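Local coordinates for protein anaphase-promoting complex subunit cut9 (Schizosaccharomyces pombe, PDB 2XPI) that serves as a TPR subunit of the anaphase-promoting complex, the E3 ubiquitin ligase that controls mitosis and G1, forming homodimers and binding Hcn1, at residues G353-L358 against L384-I389; L377-Y382 against R393-K398; R320-L325 against K507-E512; E371-W376 against S397-M402; P408-F413 against I427-T432. One frame throughout, in Å; residues are numbered along the deposited sequence.

Interaction 1 (G353-L358 against L384-I389)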
# COMPACT_ATOMS: atom_id res chain seq x y z
N GLY A 353 -18.65 34.04 5.89
CA GLY A 353 -19.78 33.43 6.57
C GLY A 353 -20.59 32.46 5.73
O GLY A 353 -21.80 32.34 5.93
N GLU A 354 -19.92 31.76 4.82
CA GLU A 354 -20.58 30.86 3.88
C GLU A 354 -20.81 29.44 4.42
O GLU A 354 -20.13 28.51 3.99
CB GLU A 354 -19.74 30.76 2.61
CG GLU A 354 -19.23 32.09 2.10
CD GLU A 354 -20.03 32.60 0.91
OE1 GLU A 354 -21.13 32.06 0.66
OE2 GLU A 354 -19.55 33.53 0.23
N LYS A 355 -21.77 29.28 5.32
CA LYS A 355 -22.05 27.96 5.91
C LYS A 355 -22.27 26.92 4.83
O LYS A 355 -21.64 25.86 4.84
CB LYS A 355 -23.30 28.00 6.80
CG LYS A 355 -23.70 29.36 7.33
CD LYS A 355 -24.94 29.27 8.22
CE LYS A 355 -26.05 28.40 7.62
NZ LYS A 355 -25.80 26.92 7.77
N ASN A 356 -23.20 27.21 3.92
CA ASN A 356 -23.55 26.30 2.85
C ASN A 356 -22.31 25.77 2.12
O ASN A 356 -22.14 24.56 1.97
CB ASN A 356 -24.50 27.00 1.87
CG ASN A 356 -24.93 26.10 0.72
OD1 ASN A 356 -24.95 26.51 -0.45
ND2 ASN A 356 -25.29 24.86 1.05
N LYS A 357 -21.44 26.67 1.69
CA LYS A 357 -20.24 26.24 0.97
C LYS A 357 -19.30 25.43 1.85
O LYS A 357 -18.76 24.43 1.40
CB LYS A 357 -19.51 27.43 0.34
CG LYS A 357 -20.31 28.18 -0.72
CD LYS A 357 -19.36 28.88 -1.67
CE LYS A 357 -20.08 29.81 -2.65
NZ LYS A 357 -21.17 29.11 -3.39
N LEU A 358 -19.12 25.86 3.10
CA LEU A 358 -18.30 25.14 4.08
C LEU A 358 -18.87 23.76 4.36
O LEU A 358 -18.12 22.80 4.59
CB LEU A 358 -18.29 25.91 5.40
CG LEU A 358 -17.09 26.72 5.92
CD1 LEU A 358 -15.94 26.76 4.91
CD2 LEU A 358 -17.58 28.11 6.30
N LEU A 384 -17.57 26.31 12.99
CA LEU A 384 -17.23 27.67 13.37
C LEU A 384 -18.02 28.85 12.69
O LEU A 384 -18.19 29.85 13.38
CB LEU A 384 -15.71 27.87 13.30
CG LEU A 384 -15.03 28.69 14.41
CD1 LEU A 384 -15.19 27.99 15.74
CD2 LEU A 384 -13.55 28.95 14.12
N CYS A 385 -18.49 28.79 11.42
CA CYS A 385 -19.49 29.83 10.99
C CYS A 385 -20.86 29.52 11.57
O CYS A 385 -21.84 30.24 11.28
CB CYS A 385 -19.68 30.11 9.45
SG CYS A 385 -21.43 30.92 9.24
N VAL A 386 -20.94 28.46 12.36
CA VAL A 386 -22.23 27.97 12.83
C VAL A 386 -22.27 28.05 14.36
O VAL A 386 -23.29 27.78 15.02
CB VAL A 386 -22.49 26.55 12.27
CG1 VAL A 386 -23.03 25.60 13.32
CG2 VAL A 386 -23.40 26.63 11.08
N ASN A 387 -21.13 28.46 14.92
CA ASN A 387 -21.01 28.72 16.34
C ASN A 387 -21.22 27.51 17.23
O ASN A 387 -21.67 27.65 18.37
CB ASN A 387 -21.98 29.81 16.74
CG ASN A 387 -21.27 31.02 17.25
OD1 ASN A 387 -20.91 31.09 18.43
ND2 ASN A 387 -21.04 31.99 16.35
N LYS A 388 -20.90 26.33 16.73
CA LYS A 388 -20.92 25.13 17.55
C LYS A 388 -19.50 24.90 17.98
O LYS A 388 -18.75 24.18 17.34
CB LYS A 388 -21.47 23.95 16.75
CG LYS A 388 -22.98 23.89 16.69
CD LYS A 388 -23.46 22.76 15.80
CE LYS A 388 -24.92 22.36 16.08
NZ LYS A 388 -25.08 21.64 17.39
N ILE A 389 -19.11 25.54 19.07
CA ILE A 389 -17.71 25.66 19.44
C ILE A 389 -17.09 24.35 19.98
O ILE A 389 -15.93 24.05 19.70
CB ILE A 389 -17.52 26.83 20.43
CG1 ILE A 389 -18.13 28.10 19.84
CG2 ILE A 389 -16.05 27.03 20.78
CD1 ILE A 389 -17.54 28.47 18.49
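No ring or other flat side-chain group meets its neighbour here. The peptide group after G353 is flat, and its G353 O lies 3.6 Å from C385 SG. The contact lies between two neighbouring tetratricopeptide repeats, TPR 8 and TPR 9. It packs the turn of TPR 8 against the end of helix 373-385. That turn follows a Schellman motif, with G353 as its positive-phi C' residue (phi 79°), and E354 N reaches back to L349 O. E354 then takes the N-cap position of helix 355-368.

C385 is the centre of the contact. Its SG is anti to the backbone N (chi1 158°) and reaches both the G353 carbonyl and the K355 side chain. The nearest atom there is K355 CG, 3.4 Å from C385 SG. The lysine chain bends at chi3 and chi4 and crosses V386 at about a right angle. On the buried flank L358 CD2 lies 4.3 Å from C385 CB, and L358 also packs on I381 and Y382 of helix 373-385. The lysine flank is at the surface. There the charged tip rests beside a methyl group, with K355 NZ 4.1 Å from V386 CG2.

Interaction 2 (L377-Y382 against R393-K398)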
# COMPACT_ATOMS: atom_id res chain seq x y z
N LEU A 377 -9.94 19.90 9.33
CA LEU A 377 -9.87 21.35 9.39
C LEU A 377 -11.16 21.91 8.83
O LEU A 377 -11.73 22.83 9.40
CB LEU A 377 -8.70 21.87 8.55
CG LEU A 377 -8.01 23.24 8.71
CD1 LEU A 377 -8.18 24.05 7.45
CD2 LEU A 377 -8.39 24.05 9.94
N ALA A 378 -11.64 21.33 7.74
CA ALA A 378 -12.84 21.81 7.06
C ALA A 378 -14.10 21.58 7.90
O ALA A 378 -14.97 22.46 8.02
CB ALA A 378 -12.98 21.18 5.68
N VAL A 379 -14.21 20.39 8.49
CA VAL A 379 -15.31 20.10 9.40
C VAL A 379 -15.33 21.10 10.56
O VAL A 379 -16.38 21.57 10.95
CB VAL A 379 -15.25 18.66 9.93
CG1 VAL A 379 -16.31 18.43 10.95
CG2 VAL A 379 -15.43 17.68 8.79
N GLY A 380 -14.16 21.46 11.07
CA GLY A 380 -14.06 22.36 12.19
C GLY A 380 -14.46 23.78 11.82
O GLY A 380 -15.23 24.41 12.54
N ILE A 381 -13.95 24.27 10.70
CA ILE A 381 -14.23 25.63 10.26
C ILE A 381 -15.73 25.80 10.06
O ILE A 381 -16.28 26.85 10.37
CB ILE A 381 -13.47 26.00 8.98
CG1 ILE A 381 -11.98 26.17 9.30
CG2 ILE A 381 -14.04 27.30 8.36
CD1 ILE A 381 -11.12 26.33 8.09
N TYR A 382 -16.37 24.74 9.58
CA TYR A 382 -17.82 24.75 9.42
C TYR A 382 -18.55 24.92 10.73
O TYR A 382 -19.43 25.77 10.84
CB TYR A 382 -18.34 23.48 8.76
CG TYR A 382 -19.83 23.39 8.93
CD1 TYR A 382 -20.66 24.33 8.34
CD2 TYR A 382 -20.40 22.41 9.72
CE1 TYR A 382 -22.03 24.28 8.50
CE2 TYR A 382 -21.78 22.35 9.89
CZ TYR A 382 -22.58 23.29 9.28
OH TYR A 382 -23.95 23.24 9.43
N ARG A 393 -13.93 22.64 18.30
CA ARG A 393 -12.73 22.28 19.05
C ARG A 393 -12.33 20.83 18.85
O ARG A 393 -11.17 20.55 18.58
CB ARG A 393 -12.88 22.54 20.54
CG ARG A 393 -11.64 22.12 21.31
CD ARG A 393 -11.38 23.00 22.49
NE ARG A 393 -12.20 22.65 23.64
CZ ARG A 393 -13.00 23.49 24.28
NH1 ARG A 393 -13.10 24.76 23.90
NH2 ARG A 393 -13.70 23.06 25.32
N ARG A 394 -13.30 19.92 18.97
CA ARG A 394 -13.02 18.51 18.70
C ARG A 394 -12.27 18.31 17.36
O ARG A 394 -11.30 17.54 17.28
CB ARG A 394 -14.29 17.63 18.71
CG ARG A 394 -14.16 16.51 17.67
CD ARG A 394 -15.05 15.31 17.89
NE ARG A 394 -14.41 14.01 17.60
CZ ARG A 394 -13.09 13.75 17.53
NH1 ARG A 394 -12.18 14.70 17.71
NH2 ARG A 394 -12.69 12.51 17.29
N TYR A 395 -12.71 19.00 16.32
CA TYR A 395 -12.20 18.70 14.98
C TYR A 395 -10.87 19.34 14.66
O TYR A 395 -10.09 18.77 13.91
CB TYR A 395 -13.25 18.97 13.90
CG TYR A 395 -14.32 17.91 13.97
CD1 TYR A 395 -14.07 16.60 13.57
CD2 TYR A 395 -15.59 18.20 14.48
CE1 TYR A 395 -15.04 15.63 13.64
CE2 TYR A 395 -16.57 17.22 14.56
CZ TYR A 395 -16.28 15.94 14.14
OH TYR A 395 -17.24 14.96 14.23
N PHE A 396 -10.59 20.50 15.25
CA PHE A 396 -9.27 21.09 15.11
C PHE A 396 -8.33 20.26 15.94
O PHE A 396 -7.14 20.12 15.62
CB PHE A 396 -9.27 22.55 15.57
CG PHE A 396 -10.14 23.45 14.75
CD1 PHE A 396 -9.98 23.52 13.37
CD2 PHE A 396 -11.10 24.24 15.35
CE1 PHE A 396 -10.77 24.35 12.61
CE2 PHE A 396 -11.89 25.07 14.60
CZ PHE A 396 -11.73 25.12 13.23
N SER A 397 -8.85 19.70 17.02
CA SER A 397 -8.07 18.74 17.79
C SER A 397 -7.69 17.52 16.96
O SER A 397 -6.54 17.08 16.99
CB SER A 397 -8.83 18.28 19.03
OG SER A 397 -7.95 17.58 19.89
N LYS A 398 -8.65 16.98 16.22
CA LYS A 398 -8.46 15.74 15.48
C LYS A 398 -7.45 15.95 14.36
O LYS A 398 -6.59 15.12 14.12
CB LYS A 398 -9.80 15.30 14.91
CG LYS A 398 -9.81 13.92 14.30
CD LYS A 398 -11.14 13.63 13.65
CE LYS A 398 -10.98 12.50 12.63
NZ LYS A 398 -10.63 11.16 13.21
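These are the two antiparallel helices of TPR 9, the helix-turn-helix hairpin of a tetratricopeptide repeat. The axes of the two segments cross at -161° and come within 7.8 Å. The missing side chain of G380 probably allows this closeness, since a CB there would run into the F396 ring. G380 CA lies 5.0 Å from Y395 CA.

The tight side is built round F396. Its CG is anti to the carbonyl carbon (chi1 -64°), which swings the ring across to helix 373-385. One face lies against G380, whose CA sits over it, offset toward the rim, in a CH-pi contact. L377 and I381 close the edge: L377 CD2 is 3.6 Å from F396 CE1, and I381 CG1 lies in the ring plane. All four residues are buried. An alanine in place of F396 would remove the ring and would probably leave G380, L377 and I381 without their main partner in this helix pair.

The other side is nearer to solvent, though no less close in its one face contact. Y395 is partly exposed, and its ring is held between two aliphatic groups. V379 CG1 stands almost straight over the centre of one face, 12° off the ring normal. R394 CG, from the same helix as the ring, lies over the opposite face. V379 itself is buried and also packs on S362 and V366 of helix 355-368. Nearer the axis, Y395 CB lies 3.9 Å from G380 N.

Interaction 3 (R320-L325 against K507-E512)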
# COMPACT_ATOMS: atom_id res chain seq x y z
N ARG A 320 -7.88 40.86 0.98
CA ARG A 320 -8.75 40.92 -0.19
C ARG A 320 -9.40 39.55 -0.35
O ARG A 320 -9.02 38.76 -1.21
CB ARG A 320 -7.93 41.25 -1.42
CG ARG A 320 -6.96 42.39 -1.23
CD ARG A 320 -7.59 43.70 -1.64
NE ARG A 320 -8.03 43.65 -3.03
CZ ARG A 320 -9.03 44.38 -3.51
NH1 ARG A 320 -9.69 45.20 -2.70
NH2 ARG A 320 -9.38 44.28 -4.79
N PHE A 321 -10.40 39.28 0.48
CA PHE A 321 -10.97 37.95 0.55
C PHE A 321 -11.80 37.49 -0.66
O PHE A 321 -11.88 36.29 -0.92
CB PHE A 321 -11.76 37.78 1.84
CG PHE A 321 -10.95 38.05 3.08
CD1 PHE A 321 -9.88 37.24 3.42
CD2 PHE A 321 -11.28 39.11 3.93
CE1 PHE A 321 -9.13 37.49 4.56
CE2 PHE A 321 -10.54 39.37 5.08
CZ PHE A 321 -9.47 38.57 5.40
N ILE A 322 -12.43 38.41 -1.38
CA ILE A 322 -13.19 38.04 -2.57
C ILE A 322 -12.20 37.64 -3.64
O ILE A 322 -12.41 36.67 -4.38
CB ILE A 322 -14.01 39.23 -3.12
CG1 ILE A 322 -14.95 39.78 -2.05
CG2 ILE A 322 -14.79 38.83 -4.36
CD1 ILE A 322 -15.54 41.13 -2.43
N ASP A 323 -11.11 38.38 -3.72
CA ASP A 323 -10.06 38.05 -4.68
C ASP A 323 -9.48 36.66 -4.43
O ASP A 323 -9.36 35.87 -5.37
CB ASP A 323 -8.97 39.12 -4.68
CG ASP A 323 -9.47 40.44 -5.23
OD1 ASP A 323 -10.53 40.43 -5.91
OD2 ASP A 323 -8.82 41.49 -4.98
N VAL A 324 -9.15 36.37 -3.17
CA VAL A 324 -8.68 35.05 -2.79
C VAL A 324 -9.65 33.95 -3.24
O VAL A 324 -9.23 32.93 -3.74
CB VAL A 324 -8.45 34.92 -1.25
CG1 VAL A 324 -8.03 33.50 -0.88
CG2 VAL A 324 -7.44 35.93 -0.75
N LEU A 325 -10.96 34.18 -3.09
CA LEU A 325 -11.95 33.18 -3.50
C LEU A 325 -12.09 33.02 -5.03
O LEU A 325 -12.26 31.90 -5.55
CB LEU A 325 -13.31 33.47 -2.86
CG LEU A 325 -13.42 33.04 -1.40
CD1 LEU A 325 -14.71 33.56 -0.74
CD2 LEU A 325 -13.31 31.53 -1.29
N LYS A 507 -10.19 49.63 2.14
CA LYS A 507 -9.39 49.14 1.02
C LYS A 507 -9.47 47.61 0.87
O LYS A 507 -9.25 47.07 -0.21
CB LYS A 507 -7.93 49.57 1.18
CG LYS A 507 -7.74 51.06 1.46
CD LYS A 507 -6.29 51.36 1.83
CE LYS A 507 -6.16 52.67 2.61
NZ LYS A 507 -4.88 52.75 3.40
N THR A 508 -9.78 46.92 1.96
CA THR A 508 -9.86 45.47 1.91
C THR A 508 -11.24 45.02 1.46
O THR A 508 -12.04 45.83 1.02
CB THR A 508 -9.54 44.84 3.27
OG1 THR A 508 -10.70 44.89 4.10
CG2 THR A 508 -8.37 45.57 3.93
N GLN A 509 -11.51 43.72 1.57
CA GLN A 509 -12.78 43.16 1.12
C GLN A 509 -13.38 42.36 2.25
O GLN A 509 -14.03 41.34 2.02
CB GLN A 509 -12.58 42.28 -0.12
CG GLN A 509 -11.87 42.96 -1.27
CD GLN A 509 -11.59 42.03 -2.43
OE1 GLN A 509 -11.94 42.31 -3.58
NE2 GLN A 509 -10.96 40.90 -2.14
N SER A 510 -13.17 42.82 3.48
CA SER A 510 -13.64 42.10 4.65
C SER A 510 -15.11 42.32 4.95
O SER A 510 -15.65 43.40 4.71
CB SER A 510 -12.81 42.47 5.88
OG SER A 510 -12.24 43.75 5.72
N ASN A 511 -15.75 41.27 5.46
CA ASN A 511 -17.10 41.36 6.00
C ASN A 511 -17.19 42.59 6.93
O ASN A 511 -16.44 42.72 7.89
CB ASN A 511 -17.40 40.05 6.74
CG ASN A 511 -18.78 40.01 7.36
OD1 ASN A 511 -19.07 39.12 8.19
ND2 ASN A 511 -19.64 40.95 6.99
N GLU A 512 -18.10 43.51 6.62
CA GLU A 512 -18.11 44.79 7.34
C GLU A 512 -18.58 44.68 8.80
O GLU A 512 -18.23 45.52 9.64
CB GLU A 512 -18.93 45.84 6.58
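R320 takes the N-cap position of helix 321-334, and the irregular segment 507-512 passes its start, with R320 CA and Q509 CA 4.8 Å apart. Q509 carries most of the contact. Its CG is anti to the carbonyl carbon (chi1 -54°) and the chain runs straight on from there. The amide group therefore lies over the first turn of the helix, beside the backbone N atoms of F321, I322 and D323. The R320 guanidinium folds back over it, bent at chi2 and chi3. The two planes are 22° apart and stacked, with R320 CZ 3.6 Å from Q509 CD. I322 crosses the glutamine chain at about a right angle, and its CG1 is 3.9 Å from Q509 CB.

The guanidinium has two further partners. R320 NH1 gives a weak hydrogen bond to K507 O (3.1 Å), which lies at the edge of the group. R320 NH2 makes a salt bridge to D323 OD2 (2.9 Å), within its own segment.

The contact joins TPR 7 to the loop after TPR 12. Repeats far apart in sequence thus touch, as the coiling of a TPR superhelix allows. It links the last of the homodimerization repeats to the part of the array that binds Hcn1. Backbone hydrogen bonds between Q509 and S319, and one from N511 N to the E351 side chain (OE1), add to the join.

F321 turns the edge of its ring to the loop, with CD2 3.9 Å from S510 CA. The S510 and T508 side chains are tied together by a hydrogen bond, OG to OG1, of 2.5 Å.

Interaction 4 (E371-W376 against S397-M402)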
# COMPACT_ATOMS: atom_id res chain seq x y z
N GLU A 371 -8.71 10.43 5.76
CA GLU A 371 -7.42 10.17 6.38
C GLU A 371 -6.50 11.39 6.31
O GLU A 371 -5.35 11.32 6.75
CB GLU A 371 -6.75 8.94 5.73
CG GLU A 371 -6.08 9.20 4.37
CD GLU A 371 -7.08 9.52 3.24
OE1 GLU A 371 -8.28 9.20 3.38
OE2 GLU A 371 -6.64 10.10 2.21
N LYS A 372 -7.01 12.49 5.77
CA LYS A 372 -6.24 13.72 5.64
C LYS A 372 -6.67 14.72 6.71
O LYS A 372 -7.86 14.92 6.92
CB LYS A 372 -6.46 14.37 4.27
CG LYS A 372 -6.12 13.50 3.07
CD LYS A 372 -4.68 13.01 3.09
CE LYS A 372 -3.70 14.16 2.92
NZ LYS A 372 -2.28 13.76 3.24
N ALA A 373 -5.68 15.35 7.34
CA ALA A 373 -5.90 16.42 8.34
C ALA A 373 -6.69 17.61 7.81
O ALA A 373 -7.48 18.20 8.54
CB ALA A 373 -4.57 16.90 8.90
N VAL A 374 -6.49 17.97 6.54
CA VAL A 374 -7.28 19.06 5.97
C VAL A 374 -8.75 18.76 6.07
O VAL A 374 -9.56 19.66 6.27
CB VAL A 374 -7.02 19.29 4.47
CG1 VAL A 374 -6.87 20.78 4.20
CG2 VAL A 374 -5.83 18.49 4.00
N THR A 375 -9.12 17.49 5.89
CA THR A 375 -10.53 17.13 5.91
C THR A 375 -11.18 17.60 7.19
O THR A 375 -12.27 18.15 7.17
CB THR A 375 -10.74 15.63 5.75
OG1 THR A 375 -10.46 15.29 4.39
CG2 THR A 375 -12.18 15.25 6.06
N TRP A 376 -10.48 17.40 8.30
CA TRP A 376 -11.06 17.75 9.59
C TRP A 376 -10.89 19.22 9.97
O TRP A 376 -11.63 19.73 10.78
CB TRP A 376 -10.61 16.76 10.66
CG TRP A 376 -10.87 15.36 10.17
CD1 TRP A 376 -9.96 14.51 9.62
CD2 TRP A 376 -12.13 14.68 10.12
NE1 TRP A 376 -10.57 13.33 9.26
CE2 TRP A 376 -11.90 13.42 9.55
CE3 TRP A 376 -13.43 15.02 10.50
CZ2 TRP A 376 -12.91 12.48 9.37
CZ3 TRP A 376 -14.44 14.09 10.31
CH2 TRP A 376 -14.18 12.84 9.76
N SER A 397 -8.85 19.70 17.02
CA SER A 397 -8.07 18.74 17.79
C SER A 397 -7.69 17.52 16.96
O SER A 397 -6.54 17.08 16.99
CB SER A 397 -8.83 18.28 19.03
OG SER A 397 -7.95 17.58 19.89
N LYS A 398 -8.65 16.98 16.22
CA LYS A 398 -8.46 15.74 15.48
C LYS A 398 -7.45 15.95 14.36
O LYS A 398 -6.59 15.12 14.12
CB LYS A 398 -9.80 15.30 14.91
CG LYS A 398 -9.81 13.92 14.30
CD LYS A 398 -11.14 13.63 13.65
CE LYS A 398 -10.98 12.50 12.63
NZ LYS A 398 -10.63 11.16 13.21
N SER A 399 -7.58 17.09 13.69
CA SER A 399 -6.74 17.47 12.57
C SER A 399 -5.30 17.78 13.01
O SER A 399 -4.35 17.33 12.39
CB SER A 399 -7.39 18.68 11.89
OG SER A 399 -6.55 19.31 10.97
N SER A 400 -5.14 18.53 14.09
CA SER A 400 -3.81 18.89 14.56
C SER A 400 -3.11 17.69 15.18
O SER A 400 -1.89 17.68 15.37
CB SER A 400 -3.92 20.02 15.58
OG SER A 400 -4.49 19.55 16.80
N THR A 401 -3.89 16.67 15.52
CA THR A 401 -3.34 15.43 16.04
C THR A 401 -2.90 14.56 14.88
O THR A 401 -1.84 13.94 14.93
CB THR A 401 -4.39 14.65 16.83
OG1 THR A 401 -4.63 15.32 18.08
CG2 THR A 401 -3.92 13.21 17.09
N MET A 402 -3.74 14.50 13.85
CA MET A 402 -3.43 13.76 12.64
C MET A 402 -2.18 14.30 11.95
O MET A 402 -1.44 13.54 11.33
CB MET A 402 -4.59 13.82 11.66
CG MET A 402 -5.65 12.77 11.90
SD MET A 402 -6.94 12.86 10.65
CE MET A 402 -8.03 13.96 11.52
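The one hydrogen bond between the segments runs from S399 OG to A373 O, 2.8 Å. The donor sits above the carbonyl plane, 47° out of it. S399 OG is anti to its backbone N (chi1 168°), which points it at the start of helix 373-385. Next to it, A373 CB packs on M402 CB at 4.1 Å.

W376 is the other centre. The K398 chain extends over one face of the indole, and K398 CE lies 3.3 Å above the ring plane in a CH-pi contact. The chain bends at chi4, so NZ stands higher, 4.7 Å from the centroid of the five-membered ring and 19° off its normal, as a cation-pi pair. M402 SD comes obliquely to the same ring, a Met-aromatic contact.

Both segments belong to TPR 9, and this is the end of its helical hairpin where the first helix begins and the second ends.

A second shell surrounds the indole. T375 CG2 lies over the face opposite K398. W376 NE1 is hydrogen-bonded to P370 O, which probably helps to set the turn of the ring. T375 OG1 is bonded in turn to H369 O. Beyond S399, helix 407-420 packs with A409.

Interaction 5 (P408-F413 against I427-T432)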
# COMPACT_ATOMS: atom_id res chain seq x y z
N PRO A 408 -2.71 25.77 10.35
CA PRO A 408 -4.13 26.16 10.30
C PRO A 408 -5.01 25.46 11.33
O PRO A 408 -5.92 26.08 11.87
CB PRO A 408 -4.55 25.76 8.88
CG PRO A 408 -3.32 25.91 8.07
CD PRO A 408 -2.17 25.53 8.99
N ALA A 409 -4.75 24.19 11.63
CA ALA A 409 -5.58 23.45 12.58
C ALA A 409 -5.32 23.95 14.00
O ALA A 409 -6.21 23.91 14.85
CB ALA A 409 -5.30 21.98 12.50
N TRP A 410 -4.09 24.40 14.25
CA TRP A 410 -3.74 24.93 15.56
C TRP A 410 -4.40 26.28 15.80
O TRP A 410 -4.89 26.52 16.88
CB TRP A 410 -2.22 25.03 15.74
CG TRP A 410 -1.57 23.70 16.03
CD1 TRP A 410 -0.90 22.90 15.14
CD2 TRP A 410 -1.56 23.00 17.28
NE1 TRP A 410 -0.47 21.76 15.77
CE2 TRP A 410 -0.85 21.80 17.08
CE3 TRP A 410 -2.06 23.29 18.56
CZ2 TRP A 410 -0.63 20.87 18.11
CZ3 TRP A 410 -1.84 22.36 19.58
CH2 TRP A 410 -1.13 21.17 19.35
N ILE A 411 -4.43 27.14 14.78
CA ILE A 411 -5.12 28.43 14.88
C ILE A 411 -6.60 28.21 15.18
O ILE A 411 -7.14 28.77 16.13
CB ILE A 411 -4.94 29.30 13.60
CG1 ILE A 411 -3.49 29.79 13.46
CG2 ILE A 411 -5.82 30.53 13.67
CD1 ILE A 411 -2.89 30.36 14.76
N GLY A 412 -7.26 27.37 14.38
CA GLY A 412 -8.63 26.99 14.66
C GLY A 412 -8.81 26.47 16.07
O GLY A 412 -9.80 26.79 16.72
N PHE A 413 -7.87 25.65 16.53
CA PHE A 413 -7.92 25.07 17.87
C PHE A 413 -7.87 26.19 18.92
O PHE A 413 -8.71 26.25 19.83
CB PHE A 413 -6.71 24.15 18.03
CG PHE A 413 -6.79 23.22 19.18
CD1 PHE A 413 -8.01 22.69 19.59
CD2 PHE A 413 -5.64 22.82 19.83
CE1 PHE A 413 -8.08 21.79 20.65
CE2 PHE A 413 -5.70 21.94 20.92
CZ PHE A 413 -6.93 21.42 21.32
N ILE A 427 -3.61 30.36 24.64
CA ILE A 427 -2.19 30.71 24.60
C ILE A 427 -1.21 29.53 24.30
O ILE A 427 -0.24 29.72 23.58
CB ILE A 427 -1.77 31.51 25.86
CG1 ILE A 427 -2.40 32.91 25.78
CG2 ILE A 427 -0.23 31.57 26.03
CD1 ILE A 427 -2.77 33.50 27.12
N SER A 428 -1.46 28.34 24.84
CA SER A 428 -0.70 27.16 24.40
C SER A 428 -0.82 26.95 22.90
O SER A 428 0.18 26.90 22.19
CB SER A 428 -1.19 25.89 25.08
OG SER A 428 -0.92 25.92 26.46
N ALA A 429 -2.05 26.82 22.42
CA ALA A 429 -2.29 26.59 21.02
C ALA A 429 -1.69 27.69 20.15
O ALA A 429 -1.08 27.38 19.13
CB ALA A 429 -3.79 26.40 20.73
N TYR A 430 -1.83 28.96 20.53
CA TYR A 430 -1.26 30.06 19.73
C TYR A 430 0.27 30.05 19.75
O TYR A 430 0.91 30.47 18.79
CB TYR A 430 -1.71 31.45 20.20
CG TYR A 430 -3.12 31.83 19.86
CD1 TYR A 430 -3.62 31.68 18.57
CD2 TYR A 430 -3.96 32.36 20.83
CE1 TYR A 430 -4.94 32.03 18.27
CE2 TYR A 430 -5.26 32.73 20.55
CZ TYR A 430 -5.74 32.57 19.27
OH TYR A 430 -7.04 32.93 19.03
N THR A 431 0.87 29.61 20.85
CA THR A 431 2.31 29.58 20.87
C THR A 431 2.81 28.37 20.09
O THR A 431 3.75 28.51 19.31
CB THR A 431 2.93 29.70 22.29
OG1 THR A 431 2.60 28.56 23.05
CG2 THR A 431 2.39 30.93 23.00
N THR A 432 2.19 27.19 20.24
CA THR A 432 2.60 26.13 19.32
C THR A 432 2.33 26.49 17.85
O THR A 432 3.06 26.06 16.97
CB THR A 432 2.18 24.65 19.68
OG1 THR A 432 1.52 24.05 18.57
CG2 THR A 432 1.35 24.51 20.95
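W410 and T432 cross at about a right angle. The indole lies broadside to the threonine, and T432 OG1 stands over the centre of the ring, 3.4 Å above its plane. The atom nearest T432 OG1 is W410 CD2 at 3.5 Å. W410 CG is anti to the carbonyl carbon (chi1 -77°), which brings one face of the ring under T432. The ring nitrogen is engaged elsewhere, because W410 NE1 is hydrogen-bonded to P404 O. An alanine in place of W410 would lose both the surface under T432 and the bond to P404, and would probably loosen this flank of the hairpin.

Helices 407-420 and 423-435 form the antiparallel hairpin of TPR 10, one of the repeats that bind Hcn1. The segment axes cross at -160° and approach to 8.3 Å. Small A429 sits at the middle of the interface. Its CB lies 4.0 Å from W410 O and 4.1 Å from F413 CD2.

The second pair lies on the buried flank. I411 and Y430 also cross at about a right angle, but here the ring offers its edge. I411 CD1 is near the ring plane, 4.1 Å from Y430 CD1. I411 also packs on an apolar side chain of another protein chain, probably Hcn1. Y430 OH is hydrogen-bonded to a basic side chain of that chain.

In the fold
Interactions 2 and 4 are two levels of the same TPR 9 hairpin, with centres 8 Å apart, and Y395 CD1 meets W376 CE3 at 3.5 Å between them. Interaction 1 lies at the far end of helix 373-385, against TPR 8, its centre 11 Å from that of interaction 2. Helix 407-420 passes the packing on to TPR 10. F396 CB touches A409 O at 3.4 Å, linking interactions 2 and 5, whose centres are 12 Å apart. Interaction 3 encloses the others along the chain; its nearest atoms to interaction 1 are about 5 Å away. Residues of interactions 2, 3 and 5 lie within reach of another protein chain, probably Hcn1; interaction 5 has the most, four.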